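Local coordinates for protein Tetur07g02040 (Tetranychus urticae, PDB 6BDJ) that probably cleaves aromatic rings between two neighbouring hydroxylated carbons, as an iron(III)-dependent intradiol dioxygenase of a plant-feeding spider mite, at residues 43-48 with 108-113; 67-72 with 162-167; 135-140 with 169-174; 63-68 with 206-211. All coordinates share one frame; numbering follows the deposited sequence.

Interaction 1. Residues 43-48 with 108-113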
loop_
_atom_site.group_PDB
_atom_site.type_symbol
_atom_site.label_atom_id
_atom_site.label_comp_id
_atom_site.label_asym_id
_atom_site.label_seq_id
_atom_site.Cartn_x
_atom_site.Cartn_y
_atom_site.Cartn_z
ATOM N N GLY A 43 -3.328 -1.374 10.152
ATOM C CA GLY A 43 -2.236 -2.007 10.866
ATOM C C GLY A 43 -1.469 -0.994 11.699
ATOM O O GLY A 43 -1.849 0.175 11.759
ATOM N N PRO A 44 -0.382 -1.434 12.335
ATOM C CA PRO A 44 0.330 -0.632 13.328
ATOM C C PRO A 44 1.431 0.290 12.841
ATOM O O PRO A 44 2.004 1.008 13.653
ATOM C CB PRO A 44 0.951 -1.699 14.254
ATOM C CG PRO A 44 0.836 -3.016 13.533
ATOM C CD PRO A 44 0.215 -2.769 12.193
ATOM N N TYR A 45 1.754 0.275 11.552
ATOM C CA TYR A 45 2.971 0.940 11.096
ATOM C C TYR A 45 2.809 2.192 10.259
ATOM O O TYR A 45 3.793 2.633 9.624
ATOM C CB TYR A 45 3.882 -0.065 10.394
ATOM C CG TYR A 45 4.171 -1.295 11.245
ATOM C CD1 TYR A 45 4.615 -1.178 12.563
ATOM C CD2 TYR A 45 3.970 -2.568 10.738
ATOM C CE1 TYR A 45 4.898 -2.296 13.329
ATOM C CE2 TYR A 45 4.235 -3.710 11.500
ATOM C CZ TYR A 45 4.707 -3.568 12.793
ATOM O OH TYR A 45 4.966 -4.692 13.534
ATOM N N PHE A 46 1.632 2.826 10.305
ATOM C CA PHE A 46 1.487 4.126 9.646
ATOM C C PHE A 46 2.305 5.151 10.384
ATOM O O PHE A 46 2.368 5.141 11.630
ATOM C CB PHE A 46 0.039 4.602 9.555
ATOM C CG PHE A 46 -0.127 5.894 8.795
ATOM C CD1 PHE A 46 0.329 6.019 7.479
ATOM C CD2 PHE A 46 -0.713 7.008 9.397
ATOM C CE1 PHE A 46 0.200 7.218 6.794
ATOM C CE2 PHE A 46 -0.858 8.188 8.716
ATOM C CZ PHE A 46 -0.404 8.311 7.417
ATOM N N ILE A 47 2.950 6.030 9.604
ATOM C CA ILE A 47 3.699 7.162 10.140
ATOM C C ILE A 47 3.200 8.377 9.397
ATOM O O ILE A 47 3.385 8.517 8.188
ATOM C CB ILE A 47 5.216 7.022 9.965
ATOM C CG1 ILE A 47 5.727 5.835 10.772
ATOM C CG2 ILE A 47 5.932 8.279 10.479
ATOM C CD1 ILE A 47 7.221 5.535 10.592
ATOM N N GLU A 48 2.559 9.252 10.148
ATOM C CA GLU A 48 1.863 10.378 9.574
ATOM C C GLU A 48 2.845 11.523 9.348
ATOM O O GLU A 48 3.021 12.388 10.196
ATOM C CB GLU A 48 0.695 10.802 10.454
ATOM C CG GLU A 48 -0.203 11.773 9.706
ATOM C CD GLU A 48 -1.524 12.103 10.401
ATOM O OE1 GLU A 48 -1.826 11.573 11.499
ATOM O OE2 GLU A 48 -2.259 12.908 9.801
ATOM N N GLU A 108 -2.450 0.472 21.982
ATOM C CA GLU A 108 -2.097 1.860 22.204
ATOM C C GLU A 108 -1.224 2.367 21.054
ATOM O O GLU A 108 -0.565 1.587 20.339
ATOM C CB GLU A 108 -1.365 2.015 23.544
ATOM N N LYS A 109 -1.196 3.683 20.899
ATOM C CA LYS A 109 -0.493 4.347 19.795
ATOM C C LYS A 109 0.968 3.900 19.678
ATOM O O LYS A 109 1.735 3.941 20.635
ATOM C CB LYS A 109 -0.511 5.859 19.957
ATOM C CG LYS A 109 -1.859 6.466 20.315
ATOM C CD LYS A 109 -1.731 7.939 20.635
ATOM C CE LYS A 109 -3.003 8.462 21.288
ATOM N NZ LYS A 109 -2.917 9.920 21.570
ATOM N N MET A 110 1.332 3.478 18.472
ATOM C CA MET A 110 2.661 2.964 18.170
ATOM C C MET A 110 3.539 4.099 17.679
ATOM O O MET A 110 3.147 4.846 16.768
ATOM C CB MET A 110 2.562 1.910 17.065
ATOM C CG MET A 110 1.939 0.615 17.523
ATOM S SD MET A 110 3.079 -0.383 18.467
ATOM C CE MET A 110 4.186 -0.970 17.182
ATOM N N TYR A 111 4.727 4.205 18.270
ATOM C CA TYR A 111 5.702 5.234 17.882
ATOM C C TYR A 111 7.001 4.654 17.321
ATOM O O TYR A 111 7.600 3.784 17.947
ATOM C CB TYR A 111 5.994 6.146 19.061
ATOM C CG TYR A 111 4.766 6.924 19.466
ATOM C CD1 TYR A 111 4.257 7.948 18.654
ATOM C CD2 TYR A 111 4.089 6.619 20.647
ATOM C CE1 TYR A 111 3.118 8.642 19.014
ATOM C CE2 TYR A 111 2.953 7.329 21.024
ATOM C CZ TYR A 111 2.476 8.336 20.207
ATOM O OH TYR A 111 1.347 9.026 20.586
ATOM N N PRO A 112 7.425 5.135 16.126
ATOM C CA PRO A 112 8.649 4.654 15.487
ATOM C C PRO A 112 9.892 4.992 16.302
ATOM O O PRO A 112 9.928 6.024 16.929
ATOM C CB PRO A 112 8.676 5.446 14.180
ATOM C CG PRO A 112 7.946 6.693 14.475
ATOM C CD PRO A 112 6.832 6.243 15.340
ATOM N N LYS A 113 10.882 4.114 16.299
ATOM C CA LYS A 113 12.091 4.305 17.115
ATOM C C LYS A 113 13.261 4.782 16.266
ATOM O O LYS A 113 13.994 5.665 16.675
ATOM C CB LYS A 113 12.449 3.024 17.881
ATOM C CG LYS A 113 11.565 2.750 19.102
ATOM C CD LYS A 113 11.764 3.765 20.239
ATOM C CE LYS A 113 10.985 3.410 21.515
ATOM N NZ LYS A 113 9.592 2.893 21.280
HETATM O O HOH W 1 3.420 5.633 14.161
#
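Met110 reaches across to Pro44 and Tyr45 and touches both. Its CB packs on the backbone O of Pro44 at 3.6 Å. Its CG meets the proline ring at CB, 4.1 Å away. The methionine chain then bends at both chi2 (-77°) and chi3 (-73°). These two bends bring the methyl CE alongside the tyrosine, 4.1 Å from Tyr45 CE1. The two side chains run side by side and point the same way, and the methyl meets the ring obliquely. Pro44 also covers a face of that ring, with its CG over the centre, 3.9 Å above the plane. Both segments are irregular loops. In this intradiol dioxygenase Tyr45 of 43-48 stands beside the iron site. Its side chain lies about 5 Å from the bound iron(III) ion, and its ring meets that of the iron ligand Tyr96. Arg120 hydrogen-bonds to the Tyr45 backbone O. Further along, Ile47 slants across Pro112 and puts its end methyl CD1 on the proline ring, 3.9 Å from Pro112 CB. Between the two apolar patches sits one water. It donates to Phe46 O at 2.8 Å and to Met110 O at 2.7 Å, joining the two backbones.

Interaction 2. Residues 67-72 with 162-167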
loop_
_atom_site.group_PDB
_atom_site.type_symbol
_atom_site.label_atom_id
_atom_site.label_comp_id
_atom_site.label_asym_id
_atom_site.label_seq_id
_atom_site.Cartn_x
_atom_site.Cartn_y
_atom_site.Cartn_z
ATOM N N VAL A 67 3.682 1.821 -9.074
ATOM C CA VAL A 67 2.313 1.706 -8.611
ATOM C C VAL A 67 1.556 2.963 -9.029
ATOM O O VAL A 67 1.869 4.047 -8.558
ATOM C CB VAL A 67 2.290 1.554 -7.075
ATOM C CG1 VAL A 67 0.868 1.669 -6.518
ATOM C CG2 VAL A 67 2.899 0.222 -6.652
ATOM N N THR A 68 0.572 2.811 -9.917
ATOM C CA THR A 68 -0.279 3.919 -10.334
ATOM C C THR A 68 -1.655 3.662 -9.747
ATOM O O THR A 68 -2.227 2.587 -9.944
ATOM C CB THR A 68 -0.357 4.023 -11.867
ATOM O OG1 THR A 68 0.953 4.278 -12.391
ATOM C CG2 THR A 68 -1.299 5.142 -12.325
ATOM N N LEU A 69 -2.155 4.632 -8.982
ATOM C CA LEU A 69 -3.498 4.585 -8.419
ATOM C C LEU A 69 -4.336 5.672 -9.046
ATOM O O LEU A 69 -3.900 6.821 -9.091
ATOM C CB LEU A 69 -3.470 4.827 -6.918
ATOM C CG LEU A 69 -2.579 3.933 -6.062
ATOM C CD1 LEU A 69 -2.999 4.056 -4.609
ATOM C CD2 LEU A 69 -2.662 2.476 -6.463
ATOM N N ASN A 70 -5.535 5.314 -9.509
ATOM C CA ASN A 70 -6.470 6.264 -10.113
ATOM C C ASN A 70 -7.682 6.375 -9.186
ATOM O O ASN A 70 -8.350 5.377 -8.922
ATOM C CB ASN A 70 -6.864 5.794 -11.515
ATOM C CG ASN A 70 -5.659 5.673 -12.452
ATOM O OD1 ASN A 70 -4.944 6.655 -12.718
ATOM N ND2 ASN A 70 -5.425 4.462 -12.954
ATOM N N LEU A 71 -7.890 7.564 -8.606
ATOM C CA LEU A 71 -8.963 7.799 -7.639
ATOM C C LEU A 71 -10.138 8.472 -8.333
ATOM O O LEU A 71 -9.951 9.477 -9.041
ATOM C CB LEU A 71 -8.525 8.707 -6.480
ATOM C CG LEU A 71 -7.374 8.310 -5.528
ATOM C CD1 LEU A 71 -7.433 9.153 -4.262
ATOM C CD2 LEU A 71 -7.353 6.832 -5.152
ATOM N N VAL A 72 -11.333 7.923 -8.109
ATOM C CA VAL A 72 -12.594 8.604 -8.461
ATOM C C VAL A 72 -13.481 8.767 -7.234
ATOM O O VAL A 72 -13.380 7.988 -6.285
ATOM C CB VAL A 72 -13.372 7.896 -9.596
ATOM C CG1 VAL A 72 -12.572 7.949 -10.890
ATOM C CG2 VAL A 72 -13.705 6.458 -9.238
ATOM N N GLY A 162 -6.692 1.421 3.158
ATOM C CA GLY A 162 -6.774 0.095 2.574
ATOM C C GLY A 162 -5.443 -0.574 2.408
ATOM O O GLY A 162 -4.423 -0.159 2.995
ATOM N N GLN A 163 -5.508 -1.673 1.665
ATOM C CA GLN A 163 -4.367 -2.503 1.370
ATOM C C GLN A 163 -4.466 -2.980 -0.056
ATOM O O GLN A 163 -5.539 -3.318 -0.526
ATOM C CB GLN A 163 -4.303 -3.681 2.328
ATOM C CG GLN A 163 -3.910 -3.252 3.732
ATOM C CD GLN A 163 -3.720 -4.400 4.707
ATOM O OE1 GLN A 163 -3.426 -5.536 4.306
ATOM N NE2 GLN A 163 -3.870 -4.104 5.995
ATOM N N ILE A 164 -3.318 -2.997 -0.719
ATOM C CA ILE A 164 -3.168 -3.437 -2.090
ATOM C C ILE A 164 -2.621 -4.860 -2.050
ATOM O O ILE A 164 -1.610 -5.131 -1.402
ATOM C CB ILE A 164 -2.190 -2.523 -2.839
ATOM C CG1 ILE A 164 -2.654 -1.067 -2.755
ATOM C CG2 ILE A 164 -2.052 -2.964 -4.287
ATOM C CD1 ILE A 164 -1.651 -0.039 -3.214
ATOM N N PHE A 165 -3.283 -5.762 -2.756
ATOM C CA PHE A 165 -2.866 -7.159 -2.852
ATOM C C PHE A 165 -2.397 -7.474 -4.264
ATOM O O PHE A 165 -2.609 -6.704 -5.193
ATOM C CB PHE A 165 -4.027 -8.054 -2.416
ATOM C CG PHE A 165 -4.447 -7.821 -0.989
ATOM C CD1 PHE A 165 -3.687 -8.318 0.049
ATOM C CD2 PHE A 165 -5.557 -7.045 -0.676
ATOM C CE1 PHE A 165 -4.032 -8.083 1.377
ATOM C CE2 PHE A 165 -5.925 -6.810 0.646
ATOM C CZ PHE A 165 -5.169 -7.347 1.679
ATOM N N PHE A 166 -1.754 -8.625 -4.398
ATOM C CA PHE A 166 -1.192 -9.089 -5.678
ATOM C C PHE A 166 -1.835 -10.391 -6.113
ATOM O O PHE A 166 -2.243 -11.219 -5.267
ATOM C CB PHE A 166 0.311 -9.229 -5.551
ATOM C CG PHE A 166 0.973 -7.930 -5.221
ATOM C CD1 PHE A 166 1.351 -7.070 -6.232
ATOM C CD2 PHE A 166 1.108 -7.515 -3.905
ATOM C CE1 PHE A 166 1.939 -5.834 -5.950
ATOM C CE2 PHE A 166 1.680 -6.283 -3.606
ATOM C CZ PHE A 166 2.097 -5.441 -4.639
ATOM N N ASP A 167 -1.948 -10.569 -7.432
ATOM C CA ASP A 167 -2.527 -11.809 -7.962
ATOM C C ASP A 167 -1.558 -12.938 -7.643
ATOM O O ASP A 167 -0.338 -12.715 -7.618
ATOM C CB ASP A 167 -2.871 -11.705 -9.462
ATOM C CG ASP A 167 -1.640 -11.642 -10.344
ATOM O OD1 ASP A 167 -0.989 -10.575 -10.370
ATOM O OD2 ASP A 167 -1.312 -12.667 -11.004
#
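This is a small apolar contact in the buried interior, between two strands of the mixed sheet that are not neighbours. Strand 64-73 supplies Val67 and Leu69, and strand 157-166 supplies Ile164. The backbones stay well apart, with 10.0 Å between the CA atoms of Val67 and Ile164. Only side-chain ends bridge the gap. The meeting point is the end methyl of Ile164. Its CD1 lies 4.2 Å from Leu69 CD2 and 4.5 Å from Val67 CG1. The isoleucine chain is extended at chi2 (169°), which carries CD1 out toward the facing strand. Val67 and Leu69 are two residues apart on one strand, and both point toward Ile164. Strands 205-208 and 218-226 come between the two in the order of the sheet, consistent with a strongly curved, sandwich-like sheet that brings its inner side chains together. Tyr150, on strand 148-154, touches Ile164 as well. The side chain of Ile164 is about 6 Å from that of the iron ligand His147, though about 11 Å from the iron itself. Methyl groups alone meet here, and the contact has no directional bond. It therefore rests on loose van der Waals contact and the exclusion of water.

Interaction 3. Residues 135-140 with 169-174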
loop_
_atom_site.group_PDB
_atom_site.type_symbol
_atom_site.label_atom_id
_atom_site.label_comp_id
_atom_site.label_asym_id
_atom_site.label_seq_id
_atom_site.Cartn_x
_atom_site.Cartn_y
_atom_site.Cartn_z
ATOM N N THR A 135 8.407 2.123 -6.514
ATOM C CA THR A 135 8.634 1.361 -5.313
ATOM C C THR A 135 9.220 0.025 -5.671
ATOM O O THR A 135 9.800 -0.138 -6.743
ATOM C CB THR A 135 7.351 1.263 -4.466
ATOM O OG1 THR A 135 7.641 0.625 -3.224
ATOM C CG2 THR A 135 6.221 0.548 -5.174
ATOM N N LEU A 136 9.167 -0.914 -4.739
ATOM C CA LEU A 136 9.593 -2.271 -5.007
ATOM C C LEU A 136 8.417 -3.186 -4.747
ATOM O O LEU A 136 7.519 -2.851 -3.976
ATOM C CB LEU A 136 10.747 -2.647 -4.078
ATOM C CG LEU A 136 12.021 -1.782 -4.114
ATOM C CD1 LEU A 136 12.973 -2.276 -3.035
ATOM C CD2 LEU A 136 12.698 -1.804 -5.480
ATOM N N PHE A 137 8.438 -4.362 -5.351
ATOM C CA PHE A 137 7.537 -5.406 -4.911
ATOM C C PHE A 137 7.790 -5.666 -3.398
ATOM O O PHE A 137 8.931 -5.825 -2.984
ATOM C CB PHE A 137 7.693 -6.663 -5.752
ATOM C CG PHE A 137 6.602 -7.655 -5.517
ATOM C CD1 PHE A 137 6.682 -8.533 -4.447
ATOM C CD2 PHE A 137 5.468 -7.681 -6.323
ATOM C CE1 PHE A 137 5.664 -9.434 -4.186
ATOM C CE2 PHE A 137 4.437 -8.575 -6.064
ATOM C CZ PHE A 137 4.528 -9.441 -4.987
ATOM N N PRO A 138 6.724 -5.661 -2.570
ATOM C CA PRO A 138 6.892 -5.761 -1.128
ATOM C C PRO A 138 7.297 -7.146 -0.694
ATOM O O PRO A 138 6.921 -8.133 -1.336
ATOM C CB PRO A 138 5.508 -5.420 -0.586
ATOM C CG PRO A 138 4.590 -5.917 -1.631
ATOM C CD PRO A 138 5.305 -5.569 -2.929
ATOM N N GLY A 139 8.066 -7.218 0.386
ATOM C CA GLY A 139 8.256 -8.475 1.096
ATOM C C GLY A 139 7.022 -8.679 1.960
ATOM O O GLY A 139 5.971 -8.074 1.735
ATOM N N HIS A 140 7.126 -9.534 2.953
ATOM C CA HIS A 140 6.025 -9.680 3.866
ATOM C C HIS A 140 6.476 -10.213 5.154
ATOM O O HIS A 140 7.507 -10.892 5.282
ATOM C CB HIS A 140 4.978 -10.673 3.339
ATOM C CG HIS A 140 5.552 -11.987 2.900
ATOM N ND1 HIS A 140 5.670 -13.071 3.740
ATOM C CD2 HIS A 140 6.064 -12.372 1.708
ATOM C CE1 HIS A 140 6.227 -14.071 3.080
ATOM N NE2 HIS A 140 6.467 -13.675 1.843
ATOM N N SER A 169 -0.529 -15.685 -8.993
ATOM C CA SER A 169 0.424 -16.118 -10.004
ATOM C C SER A 169 1.639 -15.195 -10.060
ATOM O O SER A 169 2.766 -15.665 -10.067
ATOM C CB SER A 169 -0.262 -16.184 -11.370
ATOM O OG SER A 169 -0.609 -14.887 -11.815
ATOM N N THR A 170 1.390 -13.889 -10.081
ATOM C CA THR A 170 2.465 -12.893 -10.114
ATOM C C THR A 170 3.294 -12.951 -8.849
ATOM O O THR A 170 4.517 -12.995 -8.920
ATOM C CB THR A 170 1.922 -11.466 -10.260
ATOM O OG1 THR A 170 1.205 -11.361 -11.498
ATOM C CG2 THR A 170 3.052 -10.444 -10.277
ATOM N N SER A 171 2.622 -12.929 -7.704
ATOM C CA SER A 171 3.295 -13.045 -6.413
ATOM C C SER A 171 4.210 -14.250 -6.375
ATOM O O SER A 171 5.344 -14.148 -5.927
ATOM C CB SER A 171 2.288 -13.115 -5.263
ATOM O OG SER A 171 2.944 -13.289 -4.010
ATOM N N GLN A 172 3.733 -15.379 -6.889
ATOM C CA GLN A 172 4.538 -16.612 -6.924
ATOM C C GLN A 172 5.784 -16.457 -7.781
ATOM O O GLN A 172 6.846 -16.919 -7.408
ATOM C CB GLN A 172 3.704 -17.806 -7.433
ATOM C CG GLN A 172 4.343 -19.155 -7.132
ATOM C CD GLN A 172 4.290 -19.555 -5.655
ATOM O OE1 GLN A 172 3.635 -18.913 -4.827
ATOM N NE2 GLN A 172 4.993 -20.631 -5.323
ATOM N N VAL A 173 5.637 -15.821 -8.939
ATOM C CA VAL A 173 6.762 -15.568 -9.840
ATOM C C VAL A 173 7.797 -14.694 -9.157
ATOM O O VAL A 173 8.975 -15.022 -9.147
ATOM C CB VAL A 173 6.287 -14.946 -11.177
ATOM C CG1 VAL A 173 7.430 -14.327 -11.981
ATOM C CG2 VAL A 173 5.573 -16.013 -12.008
ATOM N N ILE A 174 7.349 -13.588 -8.572
ATOM C CA ILE A 174 8.284 -12.650 -7.945
ATOM C C ILE A 174 8.975 -13.246 -6.713
ATOM O O ILE A 174 10.165 -13.000 -6.490
ATOM C CB ILE A 174 7.643 -11.289 -7.660
ATOM C CG1 ILE A 174 7.392 -10.577 -9.005
ATOM C CG2 ILE A 174 8.569 -10.425 -6.790
ATOM C CD1 ILE A 174 6.650 -9.273 -8.904
#
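The Phe137 ring is sandwiched between an isoleucine branch and a proline. Over one face stands CG2 of Ile174, 3.9 Å from the ring centroid and 25° off the normal, a CH-pi contact. On the opposite face lies CD of the next residue, Pro138, 3.5 Å above the plane and offset toward the rim. The other branch of Ile174 ends in CD1, which is pressed to 3.3 Å from Phe137 CD2. Both methyls of Ile174 lie on the same face, CG2 above the CG-CD1 side of the ring and CD1 above the CD2 side. The two side chains cross at a slant. With CG opposite its own backbone N (chi1 -168°), Phe137 swings its ring toward helix 168-175. Phe137 follows directly on the edge strand 130-136, so the ring ties the end of that strand to the helix. At the far end of the ring, CZ lies 4.1 Å from Ser171 CA. Ser171 OG is buried by this contact and has no partner in the model. Replacing Phe137 with alanine would probably leave the Ile174 methyls without their aromatic surface and open a gap between strand end and helix. Phe166 brings its own ring against Phe137, with the planes at about 50°. Tyr180 hydrogen-bonds through OH to the Phe137 backbone O.

Interaction 4. Residues 63-68 with 206-211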
loop_
_atom_site.group_PDB
_atom_site.type_symbol
_atom_site.label_atom_id
_atom_site.label_comp_id
_atom_site.label_asym_id
_atom_site.label_seq_id
_atom_site.Cartn_x
_atom_site.Cartn_y
_atom_site.Cartn_z
ATOM N N ILE A 63 12.712 -5.865 -6.603
ATOM C CA ILE A 63 12.333 -5.728 -7.999
ATOM C C ILE A 63 11.473 -4.489 -8.121
ATOM O O ILE A 63 10.488 -4.323 -7.407
ATOM C CB ILE A 63 11.636 -6.984 -8.555
ATOM C CG1 ILE A 63 12.676 -8.116 -8.637
ATOM C CG2 ILE A 63 11.071 -6.702 -9.946
ATOM C CD1 ILE A 63 12.144 -9.509 -8.911
ATOM N N ARG A 64 11.851 -3.635 -9.056
ATOM C CA ARG A 64 11.207 -2.356 -9.237
ATOM C C ARG A 64 9.752 -2.521 -9.655
ATOM O O ARG A 64 9.450 -3.332 -10.536
ATOM C CB ARG A 64 11.997 -1.521 -10.242
ATOM C CG ARG A 64 13.195 -0.835 -9.592
ATOM C CD ARG A 64 12.768 0.420 -8.835
ATOM N NE ARG A 64 12.242 1.403 -9.790
ATOM C CZ ARG A 64 10.963 1.764 -9.966
ATOM N NH1 ARG A 64 10.679 2.636 -10.928
ATOM N NH2 ARG A 64 9.965 1.295 -9.213
ATOM N N LEU A 65 8.867 -1.791 -8.965
ATOM C CA LEU A 65 7.444 -1.778 -9.249
ATOM C C LEU A 65 6.970 -0.346 -9.250
ATOM O O LEU A 65 7.169 0.357 -8.275
ATOM C CB LEU A 65 6.690 -2.531 -8.167
ATOM C CG LEU A 65 5.161 -2.474 -8.139
ATOM C CD1 LEU A 65 4.553 -2.888 -9.470
ATOM C CD2 LEU A 65 4.630 -3.396 -7.041
ATOM N N ASN A 66 6.351 0.078 -10.342
ATOM C CA ASN A 66 5.637 1.350 -10.409
ATOM C C ASN A 66 4.159 1.143 -10.106
ATOM O O ASN A 66 3.462 0.406 -10.812
ATOM C CB ASN A 66 5.775 1.973 -11.793
ATOM C CG ASN A 66 7.190 2.438 -12.092
ATOM O OD1 ASN A 66 7.990 2.694 -11.198
ATOM N ND2 ASN A 66 7.503 2.546 -13.372
ATOM N N VAL A 67 3.682 1.821 -9.074
ATOM C CA VAL A 67 2.313 1.706 -8.611
ATOM C C VAL A 67 1.556 2.963 -9.029
ATOM O O VAL A 67 1.869 4.047 -8.558
ATOM C CB VAL A 67 2.290 1.554 -7.075
ATOM C CG1 VAL A 67 0.868 1.669 -6.518
ATOM C CG2 VAL A 67 2.899 0.222 -6.652
ATOM N N THR A 68 0.572 2.811 -9.917
ATOM C CA THR A 68 -0.279 3.919 -10.334
ATOM C C THR A 68 -1.655 3.662 -9.747
ATOM O O THR A 68 -2.227 2.587 -9.944
ATOM C CB THR A 68 -0.357 4.023 -11.867
ATOM O OG1 THR A 68 0.953 4.278 -12.391
ATOM C CG2 THR A 68 -1.299 5.142 -12.325
ATOM N N ILE A 206 -3.918 -5.391 -7.238
ATOM C CA ILE A 206 -3.315 -4.554 -8.276
ATOM C C ILE A 206 -3.110 -5.330 -9.575
ATOM O O ILE A 206 -2.704 -6.487 -9.574
ATOM C CB ILE A 206 -2.021 -3.819 -7.828
ATOM C CG1 ILE A 206 -1.553 -2.836 -8.918
ATOM C CG2 ILE A 206 -0.895 -4.777 -7.463
ATOM C CD1 ILE A 206 -0.728 -1.686 -8.377
ATOM N N ASN A 207 -3.416 -4.649 -10.666
ATOM C CA ASN A 207 -3.323 -5.194 -12.003
ATOM C C ASN A 207 -1.953 -4.890 -12.590
ATOM O O ASN A 207 -1.625 -3.725 -12.876
ATOM C CB ASN A 207 -4.409 -4.566 -12.869
ATOM C CG ASN A 207 -4.540 -5.237 -14.198
ATOM O OD1 ASN A 207 -3.948 -4.805 -15.188
ATOM N ND2 ASN A 207 -5.318 -6.313 -14.233
ATOM N N ILE A 208 -1.151 -5.933 -12.759
ATOM C CA ILE A 208 0.201 -5.784 -13.335
ATOM C C ILE A 208 0.215 -6.081 -14.817
ATOM O O ILE A 208 -0.139 -7.178 -15.223
ATOM C CB ILE A 208 1.214 -6.739 -12.673
ATOM C CG1 ILE A 208 1.251 -6.515 -11.156
ATOM C CG2 ILE A 208 2.611 -6.565 -13.279
ATOM C CD1 ILE A 208 1.383 -5.066 -10.710
ATOM N N ASP A 209 0.672 -5.115 -15.602
ATOM C CA ASP A 209 0.861 -5.309 -17.044
ATOM C C ASP A 209 1.928 -6.402 -17.268
ATOM O O ASP A 209 3.070 -6.206 -16.874
ATOM C CB ASP A 209 1.292 -3.993 -17.705
ATOM C CG ASP A 209 0.272 -2.880 -17.539
ATOM O OD1 ASP A 209 -0.935 -3.159 -17.716
ATOM O OD2 ASP A 209 0.678 -1.730 -17.237
ATOM N N PRO A 210 1.560 -7.560 -17.861
ATOM C CA PRO A 210 2.506 -8.705 -17.926
ATOM C C PRO A 210 3.788 -8.493 -18.763
ATOM O O PRO A 210 4.853 -9.020 -18.420
ATOM C CB PRO A 210 1.657 -9.838 -18.518
ATOM C CG PRO A 210 0.522 -9.159 -19.202
ATOM C CD PRO A 210 0.251 -7.898 -18.452
ATOM N N GLN A 211 3.665 -7.742 -19.856
ATOM C CA GLN A 211 4.819 -7.307 -20.674
ATOM C C GLN A 211 5.842 -6.402 -19.947
ATOM O O GLN A 211 6.970 -6.231 -20.433
ATOM C CB GLN A 211 4.330 -6.637 -21.972
ATOM C CG GLN A 211 3.872 -5.179 -21.875
ATOM C CD GLN A 211 2.688 -4.935 -20.952
ATOM O OE1 GLN A 211 1.952 -5.856 -20.575
ATOM N NE2 GLN A 211 2.491 -3.672 -20.594
#
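Leu65 and Val67 meet Ile208 and Ile206 through their methyl ends, and these two pairs make up the packed part of the contact. Leu65 CD1 lies 4.0 Å from Ile208 CD1, and the two side chains cross at about a right angle. Val67 CG1 lies 4.2 Å from Ile206 CD1, in a more slanting crossing. Ile206 has CG1 on the far side of CB from its backbone N (chi1 -173°), which carries CD1 toward Val67. Ile208 starts off to the side, but its bend at chi2 (-49°) brings CD1 back to Leu65. Ile164 and Phe166 of strand 157-166 touch Ile206, and the Phe166 ring also reaches Leu65. The open side belongs to 206-211. Asn207, Pro210 and Gln211 are exposed, and Asp209 is partly so. On strand 64-73, Arg64 and Asn66 take no part in this packing and pair with each other. Arg64 NH1 gives a 2.7 Å hydrogen bond to OD1 of the buried Asn66, with the acceptor near the guanidinium plane. Arg64 NH2 adds a weak one of 3.1 Å to the same Asn66 OD1. Asn66 ND2 bonds Glu219, so with Arg64 at OD1 both ends of the amide are held. Strand 218-226 lies between strands 64-73 and 205-208 in the sheet. Their apolar residues meet on its inner side, as in the beta-sandwich core of intradiol dioxygenases.

Interactions 2, 3 and 4 form one cluster, with centres 10 to 14 Å apart. Interaction 1 lies away from it, 22 to 28 Å between centres, in two loops, one of which carries Tyr45 beside the iron. Strand 64-73 serves both interactions 2 and 4, which share Val67 and Thr68. Strand 130-136, its neighbour in the sheet, leads into interaction 3. Phe166 of 162-167 touches both other contacts of the cluster, through Phe137 and Leu65. Along the chain, interaction 1 closes before interaction 3 opens, and interaction 3 is nested within the loop closed by interaction 4. Interaction 1 crosses 2 and 4, and 2 crosses 3. Interactions 2 to 4 thus join distant parts of the sequence in one apolar interior.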